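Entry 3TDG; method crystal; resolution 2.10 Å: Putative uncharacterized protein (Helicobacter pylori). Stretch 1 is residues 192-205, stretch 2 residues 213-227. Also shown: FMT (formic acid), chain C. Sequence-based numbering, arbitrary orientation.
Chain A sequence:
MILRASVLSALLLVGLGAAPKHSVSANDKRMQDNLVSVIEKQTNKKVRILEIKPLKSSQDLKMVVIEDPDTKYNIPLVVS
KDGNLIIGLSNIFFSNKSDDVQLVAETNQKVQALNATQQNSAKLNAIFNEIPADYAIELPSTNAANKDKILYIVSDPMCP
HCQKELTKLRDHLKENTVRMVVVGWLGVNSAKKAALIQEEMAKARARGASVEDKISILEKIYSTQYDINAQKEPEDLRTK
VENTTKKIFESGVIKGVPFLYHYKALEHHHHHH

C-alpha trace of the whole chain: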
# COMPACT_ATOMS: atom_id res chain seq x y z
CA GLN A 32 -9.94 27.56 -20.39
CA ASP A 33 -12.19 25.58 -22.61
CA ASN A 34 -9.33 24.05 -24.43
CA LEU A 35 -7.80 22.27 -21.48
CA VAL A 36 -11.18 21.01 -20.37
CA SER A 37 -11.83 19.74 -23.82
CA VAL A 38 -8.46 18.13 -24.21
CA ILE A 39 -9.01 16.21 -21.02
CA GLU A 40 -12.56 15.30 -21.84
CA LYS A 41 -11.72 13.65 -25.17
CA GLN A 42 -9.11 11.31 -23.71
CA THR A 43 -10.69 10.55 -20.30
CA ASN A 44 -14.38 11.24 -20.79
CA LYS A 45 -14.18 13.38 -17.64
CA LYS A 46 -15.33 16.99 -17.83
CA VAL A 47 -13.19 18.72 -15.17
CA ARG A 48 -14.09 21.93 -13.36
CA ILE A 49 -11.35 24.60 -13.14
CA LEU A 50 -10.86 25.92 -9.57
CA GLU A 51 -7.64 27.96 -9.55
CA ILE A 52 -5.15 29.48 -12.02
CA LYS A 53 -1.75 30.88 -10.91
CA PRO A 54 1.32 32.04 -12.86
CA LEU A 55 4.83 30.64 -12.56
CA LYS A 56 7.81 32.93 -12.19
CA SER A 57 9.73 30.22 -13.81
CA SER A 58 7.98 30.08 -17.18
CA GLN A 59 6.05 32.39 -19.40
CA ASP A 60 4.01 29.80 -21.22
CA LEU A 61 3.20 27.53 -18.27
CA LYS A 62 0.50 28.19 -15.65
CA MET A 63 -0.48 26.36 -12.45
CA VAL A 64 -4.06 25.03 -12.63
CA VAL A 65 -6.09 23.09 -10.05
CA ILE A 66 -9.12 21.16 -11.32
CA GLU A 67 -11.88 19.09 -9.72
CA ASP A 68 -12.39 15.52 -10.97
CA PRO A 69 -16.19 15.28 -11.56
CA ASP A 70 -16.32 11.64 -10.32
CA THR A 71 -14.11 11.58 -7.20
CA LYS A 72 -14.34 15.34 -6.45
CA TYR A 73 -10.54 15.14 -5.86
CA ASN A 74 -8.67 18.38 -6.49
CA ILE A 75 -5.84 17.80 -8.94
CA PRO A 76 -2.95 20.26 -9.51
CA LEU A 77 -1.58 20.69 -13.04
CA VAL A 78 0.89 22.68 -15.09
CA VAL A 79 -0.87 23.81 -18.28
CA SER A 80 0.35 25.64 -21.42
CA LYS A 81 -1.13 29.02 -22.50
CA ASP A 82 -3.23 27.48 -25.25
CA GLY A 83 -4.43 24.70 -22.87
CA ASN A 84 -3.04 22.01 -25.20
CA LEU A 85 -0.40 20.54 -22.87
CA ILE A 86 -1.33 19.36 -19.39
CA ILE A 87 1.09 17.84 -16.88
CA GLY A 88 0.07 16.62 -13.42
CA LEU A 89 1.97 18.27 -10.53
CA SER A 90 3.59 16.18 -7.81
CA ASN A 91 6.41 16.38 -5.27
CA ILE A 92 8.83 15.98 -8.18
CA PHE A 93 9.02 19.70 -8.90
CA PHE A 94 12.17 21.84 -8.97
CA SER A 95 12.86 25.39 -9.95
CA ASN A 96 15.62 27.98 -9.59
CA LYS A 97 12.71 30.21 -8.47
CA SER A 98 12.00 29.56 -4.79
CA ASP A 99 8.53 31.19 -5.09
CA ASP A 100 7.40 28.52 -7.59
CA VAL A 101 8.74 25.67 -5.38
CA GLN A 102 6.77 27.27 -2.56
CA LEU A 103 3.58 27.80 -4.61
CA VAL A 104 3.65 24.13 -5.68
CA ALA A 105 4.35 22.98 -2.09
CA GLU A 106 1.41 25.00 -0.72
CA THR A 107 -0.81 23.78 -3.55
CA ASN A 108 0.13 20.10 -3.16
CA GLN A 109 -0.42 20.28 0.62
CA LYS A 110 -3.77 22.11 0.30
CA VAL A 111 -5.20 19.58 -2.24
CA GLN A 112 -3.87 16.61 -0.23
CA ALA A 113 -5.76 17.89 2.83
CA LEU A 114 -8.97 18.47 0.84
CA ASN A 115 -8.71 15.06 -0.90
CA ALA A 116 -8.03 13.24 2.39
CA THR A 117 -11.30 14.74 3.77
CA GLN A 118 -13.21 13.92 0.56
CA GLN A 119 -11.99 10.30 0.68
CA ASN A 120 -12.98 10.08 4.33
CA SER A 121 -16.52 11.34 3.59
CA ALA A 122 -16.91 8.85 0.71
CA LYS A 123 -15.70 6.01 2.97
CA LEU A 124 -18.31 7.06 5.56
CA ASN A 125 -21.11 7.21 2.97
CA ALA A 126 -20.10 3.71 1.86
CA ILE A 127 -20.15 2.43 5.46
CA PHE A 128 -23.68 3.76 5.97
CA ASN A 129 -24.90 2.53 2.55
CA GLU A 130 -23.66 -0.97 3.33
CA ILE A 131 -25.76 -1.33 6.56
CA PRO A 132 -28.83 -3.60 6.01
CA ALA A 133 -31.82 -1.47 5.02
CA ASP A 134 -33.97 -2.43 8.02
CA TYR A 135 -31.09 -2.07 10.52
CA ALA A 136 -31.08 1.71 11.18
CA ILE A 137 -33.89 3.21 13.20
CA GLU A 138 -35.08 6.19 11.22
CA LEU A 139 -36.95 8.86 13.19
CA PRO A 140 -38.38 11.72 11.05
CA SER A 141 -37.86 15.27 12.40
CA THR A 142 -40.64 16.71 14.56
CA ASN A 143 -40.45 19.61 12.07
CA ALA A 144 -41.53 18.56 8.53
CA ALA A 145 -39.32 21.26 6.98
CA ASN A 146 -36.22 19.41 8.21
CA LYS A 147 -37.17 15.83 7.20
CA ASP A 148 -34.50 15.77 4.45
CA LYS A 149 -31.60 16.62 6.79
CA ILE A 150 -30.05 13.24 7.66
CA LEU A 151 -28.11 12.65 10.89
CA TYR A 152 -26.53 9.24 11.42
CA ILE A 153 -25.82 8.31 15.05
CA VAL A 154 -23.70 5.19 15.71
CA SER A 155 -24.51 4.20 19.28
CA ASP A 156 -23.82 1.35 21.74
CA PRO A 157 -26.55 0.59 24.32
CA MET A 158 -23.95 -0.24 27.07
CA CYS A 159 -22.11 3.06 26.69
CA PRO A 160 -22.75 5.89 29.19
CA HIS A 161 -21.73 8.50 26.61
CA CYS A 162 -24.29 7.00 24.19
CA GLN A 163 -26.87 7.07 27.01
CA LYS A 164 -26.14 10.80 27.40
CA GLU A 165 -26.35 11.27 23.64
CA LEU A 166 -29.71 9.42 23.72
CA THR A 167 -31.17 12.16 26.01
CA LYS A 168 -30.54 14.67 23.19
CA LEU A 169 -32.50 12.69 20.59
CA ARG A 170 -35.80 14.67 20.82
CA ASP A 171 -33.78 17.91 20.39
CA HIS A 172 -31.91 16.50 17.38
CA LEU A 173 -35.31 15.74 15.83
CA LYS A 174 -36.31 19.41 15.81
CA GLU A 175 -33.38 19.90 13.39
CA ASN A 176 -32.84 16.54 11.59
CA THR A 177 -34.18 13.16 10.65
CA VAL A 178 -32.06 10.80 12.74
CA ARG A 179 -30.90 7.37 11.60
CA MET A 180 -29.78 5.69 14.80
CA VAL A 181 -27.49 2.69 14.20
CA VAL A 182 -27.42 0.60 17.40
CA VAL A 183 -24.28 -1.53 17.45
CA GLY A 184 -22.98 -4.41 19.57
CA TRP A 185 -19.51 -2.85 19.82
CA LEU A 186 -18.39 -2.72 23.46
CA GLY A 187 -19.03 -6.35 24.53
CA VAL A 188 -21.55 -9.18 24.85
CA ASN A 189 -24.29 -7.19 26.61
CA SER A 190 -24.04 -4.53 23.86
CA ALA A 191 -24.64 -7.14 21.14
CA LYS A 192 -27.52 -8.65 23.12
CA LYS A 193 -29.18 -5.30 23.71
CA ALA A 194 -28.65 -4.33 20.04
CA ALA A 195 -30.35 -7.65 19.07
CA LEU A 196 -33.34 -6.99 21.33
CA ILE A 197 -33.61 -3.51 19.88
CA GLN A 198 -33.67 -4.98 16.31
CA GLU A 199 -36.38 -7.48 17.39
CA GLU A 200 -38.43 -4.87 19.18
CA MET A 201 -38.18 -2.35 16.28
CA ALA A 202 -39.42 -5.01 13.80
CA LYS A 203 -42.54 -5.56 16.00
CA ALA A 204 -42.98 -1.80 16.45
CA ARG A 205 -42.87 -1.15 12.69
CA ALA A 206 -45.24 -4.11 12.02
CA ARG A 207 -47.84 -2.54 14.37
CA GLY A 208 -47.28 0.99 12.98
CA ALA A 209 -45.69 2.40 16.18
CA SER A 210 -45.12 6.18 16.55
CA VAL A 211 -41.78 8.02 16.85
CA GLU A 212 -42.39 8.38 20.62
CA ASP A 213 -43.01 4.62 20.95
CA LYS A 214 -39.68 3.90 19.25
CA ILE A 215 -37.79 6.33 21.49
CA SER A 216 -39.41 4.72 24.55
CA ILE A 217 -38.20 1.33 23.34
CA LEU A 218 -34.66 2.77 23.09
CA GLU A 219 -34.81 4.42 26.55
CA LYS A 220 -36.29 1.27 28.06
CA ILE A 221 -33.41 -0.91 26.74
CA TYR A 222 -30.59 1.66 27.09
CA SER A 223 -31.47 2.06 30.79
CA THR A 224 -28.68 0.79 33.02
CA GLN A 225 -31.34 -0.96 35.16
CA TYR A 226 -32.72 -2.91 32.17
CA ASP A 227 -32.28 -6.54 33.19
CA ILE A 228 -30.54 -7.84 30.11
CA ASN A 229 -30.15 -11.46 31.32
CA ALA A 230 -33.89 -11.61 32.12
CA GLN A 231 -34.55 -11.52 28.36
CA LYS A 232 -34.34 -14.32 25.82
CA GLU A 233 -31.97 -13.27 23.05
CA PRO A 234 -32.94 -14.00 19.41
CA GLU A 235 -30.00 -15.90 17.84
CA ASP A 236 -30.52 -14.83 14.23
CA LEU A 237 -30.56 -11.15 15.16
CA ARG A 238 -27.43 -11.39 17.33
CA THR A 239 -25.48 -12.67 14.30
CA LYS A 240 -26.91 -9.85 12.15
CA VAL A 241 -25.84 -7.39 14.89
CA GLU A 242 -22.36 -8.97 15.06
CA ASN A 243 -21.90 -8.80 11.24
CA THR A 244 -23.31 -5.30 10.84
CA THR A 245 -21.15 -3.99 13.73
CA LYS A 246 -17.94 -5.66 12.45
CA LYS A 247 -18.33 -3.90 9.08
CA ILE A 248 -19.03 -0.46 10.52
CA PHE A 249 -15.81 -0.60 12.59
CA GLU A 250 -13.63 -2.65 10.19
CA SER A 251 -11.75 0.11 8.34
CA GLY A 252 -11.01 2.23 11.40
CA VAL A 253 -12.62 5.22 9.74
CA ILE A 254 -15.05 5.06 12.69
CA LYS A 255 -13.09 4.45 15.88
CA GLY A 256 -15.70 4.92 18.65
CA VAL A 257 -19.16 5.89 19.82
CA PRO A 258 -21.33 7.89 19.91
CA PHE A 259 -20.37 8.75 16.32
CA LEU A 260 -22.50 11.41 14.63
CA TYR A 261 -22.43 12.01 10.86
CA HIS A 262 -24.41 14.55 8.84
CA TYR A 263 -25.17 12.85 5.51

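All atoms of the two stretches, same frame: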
# COMPACT_ATOMS: atom_id res chain seq x y z
N LYS A 192 -26.23 -8.14 22.67
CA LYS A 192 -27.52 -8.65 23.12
C LYS A 192 -28.59 -7.56 23.16
O LYS A 192 -29.71 -7.75 22.70
CB LYS A 192 -27.35 -9.31 24.49
CG LYS A 192 -28.59 -9.94 25.04
CD LYS A 192 -28.24 -11.03 26.08
CE LYS A 192 -29.42 -11.28 27.02
NZ LYS A 192 -30.75 -11.33 26.29
N LYS A 193 -28.25 -6.41 23.72
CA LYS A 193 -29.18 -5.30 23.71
C LYS A 193 -29.47 -4.82 22.28
O LYS A 193 -30.61 -4.54 21.94
CB LYS A 193 -28.67 -4.16 24.59
CG LYS A 193 -28.89 -4.41 26.10
CD LYS A 193 -28.82 -3.12 26.90
CE LYS A 193 -29.06 -3.39 28.43
NZ LYS A 193 -29.10 -2.11 29.18
N ALA A 194 -28.44 -4.69 21.45
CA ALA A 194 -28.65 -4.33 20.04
C ALA A 194 -29.61 -5.30 19.35
O ALA A 194 -30.52 -4.88 18.62
CB ALA A 194 -27.29 -4.27 19.29
N ALA A 195 -29.44 -6.61 19.60
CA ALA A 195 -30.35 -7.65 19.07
C ALA A 195 -31.80 -7.47 19.49
O ALA A 195 -32.71 -7.57 18.67
CB ALA A 195 -29.83 -9.08 19.45
N LEU A 196 -32.01 -7.20 20.77
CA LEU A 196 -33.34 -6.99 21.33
C LEU A 196 -33.96 -5.74 20.73
O LEU A 196 -35.17 -5.69 20.45
CB LEU A 196 -33.26 -6.84 22.87
CG LEU A 196 -32.81 -8.06 23.69
CD1 LEU A 196 -32.51 -7.71 25.18
CD2 LEU A 196 -33.84 -9.19 23.63
N ILE A 197 -33.14 -4.71 20.54
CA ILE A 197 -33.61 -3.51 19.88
C ILE A 197 -34.07 -3.81 18.43
O ILE A 197 -35.11 -3.31 18.01
CB ILE A 197 -32.57 -2.32 19.98
CG1 ILE A 197 -32.66 -1.65 21.36
CG2 ILE A 197 -32.87 -1.23 18.91
CD1 ILE A 197 -31.38 -0.94 21.82
N GLN A 198 -33.30 -4.60 17.70
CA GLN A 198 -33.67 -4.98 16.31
C GLN A 198 -35.02 -5.73 16.35
O GLN A 198 -35.92 -5.45 15.55
CB GLN A 198 -32.60 -5.89 15.68
CG GLN A 198 -31.34 -5.17 15.18
CD GLN A 198 -31.66 -4.09 14.19
OE1 GLN A 198 -32.34 -4.34 13.20
NE2 GLN A 198 -31.24 -2.87 14.47
N GLU A 199 -35.14 -6.68 17.27
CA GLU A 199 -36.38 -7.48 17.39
C GLU A 199 -37.55 -6.60 17.74
O GLU A 199 -38.60 -6.67 17.12
CB GLU A 199 -36.20 -8.59 18.42
CG GLU A 199 -37.44 -9.46 18.68
CD GLU A 199 -37.11 -10.62 19.61
OE1 GLU A 199 -36.81 -10.37 20.80
OE2 GLU A 199 -37.10 -11.78 19.15
N GLU A 200 -37.36 -5.72 18.72
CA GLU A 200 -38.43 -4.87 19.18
C GLU A 200 -38.84 -3.82 18.14
O GLU A 200 -40.02 -3.49 18.03
CB GLU A 200 -38.04 -4.26 20.54
CG GLU A 200 -39.07 -3.35 21.15
CD GLU A 200 -39.70 -3.91 22.42
OE1 GLU A 200 -38.99 -4.01 23.46
OE2 GLU A 200 -40.92 -4.25 22.38
N MET A 201 -37.87 -3.29 17.37
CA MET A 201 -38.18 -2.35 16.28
C MET A 201 -38.98 -2.99 15.13
O MET A 201 -39.86 -2.36 14.58
CB MET A 201 -36.91 -1.69 15.71
CG MET A 201 -36.34 -0.56 16.60
SD MET A 201 -37.55 0.74 17.02
CE MET A 201 -36.79 1.34 18.52
N ALA A 202 -38.63 -4.23 14.77
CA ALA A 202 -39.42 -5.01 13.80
C ALA A 202 -40.89 -5.11 14.20
O ALA A 202 -41.78 -4.81 13.39
CB ALA A 202 -38.79 -6.42 13.59
N LYS A 203 -41.16 -5.50 15.45
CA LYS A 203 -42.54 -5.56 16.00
C LYS A 203 -43.20 -4.19 15.99
O LYS A 203 -44.34 -4.06 15.58
CB LYS A 203 -42.57 -6.17 17.41
CG LYS A 203 -42.11 -7.62 17.43
CD LYS A 203 -42.08 -8.21 18.84
CE LYS A 203 -41.59 -9.65 18.79
NZ LYS A 203 -41.07 -10.14 20.10
N ALA A 204 -42.46 -3.17 16.43
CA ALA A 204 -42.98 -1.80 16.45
C ALA A 204 -43.38 -1.30 15.07
O ALA A 204 -44.43 -0.68 14.91
CB ALA A 204 -41.98 -0.85 17.10
N ARG A 205 -42.53 -1.55 14.07
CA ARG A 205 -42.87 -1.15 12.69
C ARG A 205 -44.12 -1.91 12.20
O ARG A 205 -45.04 -1.29 11.67
CB ARG A 205 -41.71 -1.42 11.72
CG ARG A 205 -40.52 -0.49 11.85
CD ARG A 205 -39.29 -1.16 11.23
NE ARG A 205 -38.08 -0.36 11.38
CZ ARG A 205 -36.86 -0.79 11.11
NH1 ARG A 205 -36.65 -2.03 10.70
NH2 ARG A 205 -35.83 0.03 11.29
N ASP A 213 -43.05 6.03 20.58
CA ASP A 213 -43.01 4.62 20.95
C ASP A 213 -41.62 4.05 20.72
O ASP A 213 -41.13 3.26 21.52
CB ASP A 213 -44.01 3.81 20.13
CG ASP A 213 -45.47 4.13 20.44
OD1 ASP A 213 -46.31 3.88 19.56
OD2 ASP A 213 -45.78 4.60 21.56
N LYS A 214 -41.00 4.42 19.60
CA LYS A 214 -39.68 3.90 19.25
C LYS A 214 -38.63 4.43 20.20
O LYS A 214 -37.80 3.67 20.69
CB LYS A 214 -39.34 4.18 17.79
CG LYS A 214 -40.20 3.37 16.84
CD LYS A 214 -40.07 3.83 15.40
CE LYS A 214 -41.00 2.99 14.52
NZ LYS A 214 -40.96 3.47 13.13
N ILE A 215 -38.70 5.73 20.50
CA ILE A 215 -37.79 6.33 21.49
C ILE A 215 -37.94 5.67 22.85
O ILE A 215 -36.93 5.35 23.48
CB ILE A 215 -37.96 7.87 21.57
CG1 ILE A 215 -37.66 8.47 20.20
CG2 ILE A 215 -37.03 8.48 22.64
CD1 ILE A 215 -37.95 9.94 20.12
N SER A 216 -39.18 5.42 23.29
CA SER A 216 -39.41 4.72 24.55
C SER A 216 -38.79 3.34 24.57
O SER A 216 -38.26 2.92 25.59
CB SER A 216 -40.90 4.61 24.89
OG SER A 216 -41.42 5.90 25.12
N ILE A 217 -38.86 2.62 23.45
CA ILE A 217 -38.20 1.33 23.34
C ILE A 217 -36.70 1.51 23.58
O ILE A 217 -36.10 0.77 24.34
CB ILE A 217 -38.47 0.65 21.96
CG1 ILE A 217 -39.90 0.10 21.93
CG2 ILE A 217 -37.45 -0.45 21.67
CD1 ILE A 217 -40.46 -0.09 20.53
N LEU A 218 -36.10 2.52 22.95
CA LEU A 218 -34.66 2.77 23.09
C LEU A 218 -34.28 3.10 24.54
O LEU A 218 -33.37 2.51 25.11
CB LEU A 218 -34.22 3.87 22.11
CG LEU A 218 -34.19 3.50 20.62
CD1 LEU A 218 -34.04 4.74 19.75
CD2 LEU A 218 -33.07 2.48 20.30
N GLU A 219 -35.02 4.04 25.14
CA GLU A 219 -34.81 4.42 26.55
C GLU A 219 -35.00 3.24 27.48
O GLU A 219 -34.16 2.99 28.36
CB GLU A 219 -35.75 5.58 26.92
CG GLU A 219 -35.45 6.83 26.10
CD GLU A 219 -36.41 7.98 26.37
OE1 GLU A 219 -37.54 7.74 26.86
OE2 GLU A 219 -36.04 9.14 26.07
N LYS A 220 -36.06 2.47 27.26
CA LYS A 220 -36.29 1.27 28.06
C LYS A 220 -35.04 0.38 28.04
O LYS A 220 -34.52 -0.00 29.11
CB LYS A 220 -37.55 0.51 27.57
CG LYS A 220 -37.85 -0.81 28.32
CD LYS A 220 -39.07 -1.57 27.75
CE LYS A 220 -38.71 -2.40 26.51
NZ LYS A 220 -39.91 -3.02 25.85
N ILE A 221 -34.51 0.07 26.85
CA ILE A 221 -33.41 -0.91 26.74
C ILE A 221 -32.03 -0.32 27.06
O ILE A 221 -31.16 -1.02 27.59
CB ILE A 221 -33.44 -1.66 25.35
CG1 ILE A 221 -34.71 -2.52 25.25
CG2 ILE A 221 -32.19 -2.53 25.17
CD1 ILE A 221 -35.05 -3.00 23.84
N TYR A 222 -31.84 0.97 26.77
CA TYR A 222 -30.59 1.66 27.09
C TYR A 222 -30.40 1.85 28.61
O TYR A 222 -29.27 1.94 29.09
CB TYR A 222 -30.52 3.02 26.37
CG TYR A 222 -29.82 3.00 25.02
CD1 TYR A 222 -28.66 3.74 24.82
CD2 TYR A 222 -30.31 2.23 23.95
CE1 TYR A 222 -28.00 3.74 23.58
CE2 TYR A 222 -29.65 2.22 22.70
CZ TYR A 222 -28.50 2.99 22.54
OH TYR A 222 -27.82 2.99 21.35
N SER A 223 -31.51 1.90 29.34
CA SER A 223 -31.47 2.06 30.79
C SER A 223 -30.49 1.08 31.41
O SER A 223 -30.51 -0.11 31.13
CB SER A 223 -32.87 1.86 31.40
OG SER A 223 -32.78 1.85 32.81
N THR A 224 -29.61 1.60 32.25
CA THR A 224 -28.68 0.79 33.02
C THR A 224 -29.37 -0.26 33.90
O THR A 224 -28.78 -1.31 34.18
CB THR A 224 -27.79 1.72 33.90
OG1 THR A 224 -27.14 2.68 33.06
CG2 THR A 224 -26.74 0.93 34.63
N GLN A 225 -30.60 -0.01 34.31
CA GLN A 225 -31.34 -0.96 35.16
C GLN A 225 -32.07 -2.03 34.36
O GLN A 225 -32.61 -2.98 34.95
CB GLN A 225 -32.32 -0.22 36.08
CG GLN A 225 -31.62 0.65 37.14
CD GLN A 225 -30.98 1.90 36.55
OE1 GLN A 225 -31.57 2.58 35.71
NE2 GLN A 225 -29.76 2.21 36.99
N TYR A 226 -32.10 -1.90 33.03
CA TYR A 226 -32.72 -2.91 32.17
C TYR A 226 -32.04 -4.27 32.33
O TYR A 226 -30.87 -4.45 31.96
CB TYR A 226 -32.74 -2.48 30.70
CG TYR A 226 -33.54 -3.42 29.82
CD1 TYR A 226 -34.92 -3.29 29.70
CD2 TYR A 226 -32.91 -4.44 29.10
CE1 TYR A 226 -35.67 -4.15 28.90
CE2 TYR A 226 -33.65 -5.31 28.30
CZ TYR A 226 -35.02 -5.15 28.20
OH TYR A 226 -35.75 -6.01 27.41
N ASP A 227 -32.79 -5.21 32.89
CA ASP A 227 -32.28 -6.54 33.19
C ASP A 227 -32.08 -7.34 31.91
O ASP A 227 -32.98 -8.04 31.44
CB ASP A 227 -33.23 -7.27 34.15
CG ASP A 227 -32.54 -8.42 34.87
OD1 ASP A 227 -31.45 -8.86 34.42
OD2 ASP A 227 -33.10 -8.88 35.90
C FMT C . -37.85 3.15 11.84
O1 FMT C . -38.79 2.39 12.10
O2 FMT C . -36.73 2.78 11.45
O HOH W 1 -28.42 -3.28 31.65
O HOH W 2 -27.57 0.24 29.24

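Two helices, 192-205 and 213-222, pack side by side and nearly antiparallel, with axes 10.4 Å apart and 156° between their directions. Between the two stretches 749 Å² is buried, both sides summed.

The clearest bump is Ile-221. Its side chain points toward the first helix and fills a hollow lined by Lys-193, Leu-196, Ile-197 and Glu-200. Ile-221 CD1 lies 3.7 Å from Ile-197 CG1. The branched, apolar side chain suits this buried pocket.

One turn back, Ile-217 also points across. Its CD1 lies 3.8 Å from Ala-204 CB, where the small alanine leaves room for it. Its CG2 meets Met-201 CE at 3.7 Å. The methionine bends at chi2 (m), and the same CE lies 4.0 Å from Leu-218 CG. Ile-197 CD1 approaches the edge of the Tyr-222 ring, 3.7 Å from CE2.

Polar groups add to the packing. Lys-193 stretches out so that NZ donates to Ile-221 O (2.8 Å) and, weakly, to Ser-223 O (3.1 Å). It thus binds carbonyls where the second helix ends, and its aliphatic part still packs, with CD 3.8 Å from Ile-221 CG2. Glu-200 OE1 forms a salt bridge with Lys-220 NZ (2.7 Å). At the far end, a formic acid accepts hydrogen bonds from both Arg-205 and Lys-214.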